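N-terminal acetyltransferase B complex subunit MDM20 (Candida albicans, PDB 5K04) serves as the non-catalytic subunit of the NatB complex, which acetylates protein N-termini, and probably scaffolds its catalytic partner. Local coordinates at residues L427-Y432 with D460-I465. Numbering follows the deposited sequence.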
ATOM      1  N   LEU A 427     -10.466  21.925   0.127  1.00 46.52           N
ATOM      2  CA  LEU A 427     -10.833  21.572  -1.243  1.00 50.54           C
ATOM      3  C   LEU A 427     -10.225  20.263  -1.730  1.00 46.59           C
ATOM      4  O   LEU A 427     -10.438  19.884  -2.891  1.00 25.66           O
ATOM      5  CB  LEU A 427     -10.417  22.699  -2.200  1.00 51.79           C
ATOM      6  CG  LEU A 427     -10.892  24.112  -1.857  1.00 51.72           C
ATOM      7  CD1 LEU A 427     -10.352  25.121  -2.874  1.00 47.26           C
ATOM      8  CD2 LEU A 427     -12.431  24.177  -1.754  1.00 38.41           C
ATOM      9  N   ILE A 428      -9.475  19.567  -0.888  1.00 45.23           N
ATOM     10  CA  ILE A 428      -8.802  18.344  -1.313  1.00 49.45           C
ATOM     11  C   ILE A 428      -9.705  17.118  -1.163  1.00 47.31           C
ATOM     12  O   ILE A 428      -9.815  16.300  -2.081  1.00 40.69           O
ATOM     13  CB  ILE A 428      -7.490  18.209  -0.514  1.00 45.95           C
ATOM     14  CG1 ILE A 428      -6.548  19.386  -0.848  1.00 40.42           C
ATOM     15  CG2 ILE A 428      -6.859  16.860  -0.739  1.00 38.55           C
ATOM     16  CD1 ILE A 428      -5.219  19.348  -0.105  1.00 41.95           C
ATOM     17  N   PHE A 429     -10.377  16.988  -0.015  1.00 43.43           N
ATOM     18  CA  PHE A 429     -11.242  15.836   0.242  1.00 38.52           C
ATOM     19  C   PHE A 429     -12.278  15.574  -0.842  1.00 33.88           C
ATOM     20  O   PHE A 429     -12.523  14.393  -1.148  1.00 28.72           O
ATOM     21  CB  PHE A 429     -11.950  16.013   1.599  1.00 35.15           C
ATOM     22  CG  PHE A 429     -11.384  15.150   2.683  1.00 41.16           C
ATOM     23  CD1 PHE A 429     -11.481  13.766   2.608  1.00 35.00           C
ATOM     24  CD2 PHE A 429     -10.746  15.716   3.781  1.00 42.67           C
ATOM     25  CE1 PHE A 429     -10.939  12.959   3.610  1.00 42.83           C
ATOM     26  CE2 PHE A 429     -10.213  14.923   4.795  1.00 37.61           C
ATOM     27  CZ  PHE A 429     -10.310  13.544   4.710  1.00 45.09           C
ATOM     28  N   PRO A 430     -12.933  16.578  -1.432  1.00 37.81           N
ATOM     29  CA  PRO A 430     -13.900  16.261  -2.499  1.00 40.33           C
ATOM     30  C   PRO A 430     -13.268  15.548  -3.688  1.00 41.37           C
ATOM     31  O   PRO A 430     -13.889  14.662  -4.290  1.00 33.89           O
ATOM     32  CB  PRO A 430     -14.460  17.643  -2.875  1.00 41.20           C
ATOM     33  CG  PRO A 430     -14.320  18.458  -1.598  1.00 38.71           C
ATOM     34  CD  PRO A 430     -12.980  18.009  -1.053  1.00 37.24           C
ATOM     35  N   ILE A 431     -12.020  15.888  -4.013  1.00 49.89           N
ATOM     36  CA  ILE A 431     -11.324  15.253  -5.131  1.00 45.97           C
ATOM     37  C   ILE A 431     -10.956  13.818  -4.786  1.00 40.08           C
ATOM     38  O   ILE A 431     -11.225  12.888  -5.556  1.00 30.86           O
ATOM     39  CB  ILE A 431     -10.082  16.077  -5.504  1.00 38.75           C
ATOM     40  CG1 ILE A 431     -10.502  17.509  -5.863  1.00 42.68           C
ATOM     41  CG2 ILE A 431      -9.328  15.423  -6.642  1.00 32.93           C
ATOM     42  CD1 ILE A 431      -9.357  18.484  -5.875  1.00 47.85           C
ATOM     43  N   TYR A 432     -10.328  13.635  -3.620  1.00 42.74           N
ATOM     44  CA  TYR A 432      -9.963  12.316  -3.092  1.00 41.11           C
ATOM     45  C   TYR A 432     -11.156  11.370  -3.079  1.00 38.31           C
ATOM     46  O   TYR A 432     -11.068  10.225  -3.544  1.00 26.28           O
ATOM     47  CB  TYR A 432      -9.401  12.498  -1.677  1.00 44.29           C
ATOM     48  CG  TYR A 432      -8.805  11.282  -0.981  1.00 44.18           C
ATOM     49  CD1 TYR A 432      -9.596  10.388  -0.263  1.00 39.52           C
ATOM     50  CD2 TYR A 432      -7.437  11.062  -1.004  1.00 38.65           C
ATOM     51  CE1 TYR A 432      -9.025   9.285   0.399  1.00 36.18           C
ATOM     52  CE2 TYR A 432      -6.863   9.970  -0.355  1.00 40.52           C
ATOM     53  CZ  TYR A 432      -7.656   9.089   0.344  1.00 34.91           C
ATOM     54  OH  TYR A 432      -7.056   8.012   0.977  1.00 21.65           O
ATOM     55  N   ASP A 460     -14.493  12.434  10.899  1.00 50.22           N
ATOM     56  CA  ASP A 460     -15.250  11.210  10.662  1.00 49.76           C
ATOM     57  C   ASP A 460     -14.725  10.455   9.448  1.00 41.04           C
ATOM     58  O   ASP A 460     -14.747   9.221   9.424  1.00 30.86           O
ATOM     59  CB  ASP A 460     -16.734  11.543  10.499  1.00 47.14           C
ATOM     60  CG  ASP A 460     -17.361  12.092  11.790  1.00 50.24           C
ATOM     61  OD1 ASP A 460     -16.986  11.621  12.885  1.00 46.57           O
ATOM     62  OD2 ASP A 460     -18.236  12.987  11.701  1.00 51.79           O
ATOM     63  N   ALA A 461     -14.232  11.171   8.444  1.00 47.05           N
ATOM     64  CA  ALA A 461     -13.614  10.505   7.301  1.00 48.68           C
ATOM     65  C   ALA A 461     -12.322   9.800   7.706  1.00 47.46           C
ATOM     66  O   ALA A 461     -12.052   8.673   7.270  1.00 24.42           O
ATOM     67  CB  ALA A 461     -13.353  11.514   6.183  1.00 43.54           C
ATOM     68  N   TRP A 462     -11.517  10.445   8.559  1.00 47.68           N
ATOM     69  CA  TRP A 462     -10.288   9.814   9.037  1.00 46.48           C
ATOM     70  C   TRP A 462     -10.569   8.564   9.865  1.00 36.34           C
ATOM     71  O   TRP A 462      -9.858   7.562   9.749  1.00 24.14           O
ATOM     72  CB  TRP A 462      -9.475  10.805   9.858  1.00 42.94           C
ATOM     73  CG  TRP A 462      -8.715  11.761   9.010  1.00 42.23           C
ATOM     74  CD1 TRP A 462      -8.970  13.096   8.839  1.00 39.23           C
ATOM     75  CD2 TRP A 462      -7.575  11.463   8.203  1.00 37.10           C
ATOM     76  NE1 TRP A 462      -8.046  13.642   7.980  1.00 45.31           N
ATOM     77  CE2 TRP A 462      -7.184  12.661   7.569  1.00 38.79           C
ATOM     78  CE3 TRP A 462      -6.845  10.301   7.953  1.00 40.06           C
ATOM     79  CZ2 TRP A 462      -6.095  12.732   6.714  1.00 37.68           C
ATOM     80  CZ3 TRP A 462      -5.752  10.369   7.077  1.00 36.12           C
ATOM     81  CH2 TRP A 462      -5.390  11.575   6.479  1.00 37.02           C
ATOM     82  N   VAL A 463     -11.586   8.615  10.729  1.00 40.63           N
ATOM     83  CA  VAL A 463     -11.972   7.433  11.492  1.00 39.86           C
ATOM     84  C   VAL A 463     -12.371   6.315  10.540  1.00 44.45           C
ATOM     85  O   VAL A 463     -12.064   5.136  10.768  1.00 33.41           O
ATOM     86  CB  VAL A 463     -13.111   7.787  12.470  1.00 38.75           C
ATOM     87  CG1 VAL A 463     -13.707   6.543  13.098  1.00 44.85           C
ATOM     88  CG2 VAL A 463     -12.624   8.746  13.544  1.00 36.12           C
ATOM     89  N   ASP A 464     -13.038   6.679   9.439  1.00 46.91           N
ATOM     90  CA  ASP A 464     -13.418   5.698   8.430  1.00 48.92           C
ATOM     91  C   ASP A 464     -12.184   5.067   7.794  1.00 37.33           C
ATOM     92  O   ASP A 464     -12.142   3.853   7.559  1.00 32.15           O
ATOM     93  CB  ASP A 464     -14.296   6.372   7.376  1.00 52.77           C
ATOM     94  CG  ASP A 464     -15.022   5.381   6.507  1.00 66.90           C
ATOM     95  OD1 ASP A 464     -15.885   4.647   7.043  1.00 70.15           O
ATOM     96  OD2 ASP A 464     -14.729   5.339   5.289  1.00 69.23           O
ATOM     97  N   ILE A 465     -11.160   5.881   7.536  1.00 36.99           N
ATOM     98  CA  ILE A 465      -9.884   5.370   7.058  1.00 37.82           C
ATOM     99  C   ILE A 465      -9.264   4.426   8.083  1.00 38.66           C
ATOM    100  O   ILE A 465      -8.743   3.361   7.729  1.00 35.74           O
ATOM    101  CB  ILE A 465      -8.955   6.548   6.708  1.00 35.47           C
ATOM    102  CG1 ILE A 465      -9.518   7.314   5.515  1.00 39.04           C
ATOM    103  CG2 ILE A 465      -7.565   6.072   6.384  1.00 37.46           C
ATOM    104  CD1 ILE A 465      -8.698   8.488   5.081  1.00 40.97           C
TER
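One face of the W462 indole takes the far edge of the F429 ring, whose CZ sits 3.9 Å above the indole plane and toward its rim. This is an offset edge-to-face pair: the F429 ring and the five-membered ring of W462 have centroids 5.7 Å apart and planes at 82°. W462 NE1 thus lies at the F429 edge, 4.0 Å from CZ, while A461 CB approaches the same ring obliquely, 3.8 Å from CE1. W462 turns CG beside its backbone N and anti to the carbonyl carbon (chi1 -79°), which carries the indole round to F429 from a CB that does not itself aim at it. Both segments belong to the TPR-like, all-helical array of the MDM20/NAA25 family, and between 427-432 and 460-465 the short helix 429-434 meets the long helix 456-485 through side chains, with the backbones well apart (F429 CA to A461 CA 9.2 Å). Helix 506-521 also packs on W462, through T511, K514, I515 and I518. One turn on from F429, Y432 reaches the long helix more loosely, its OH 4.4 Å from I465 CD1; the hydroxyl of the buried Y432 is hydrogen-bonded to H442 ND1.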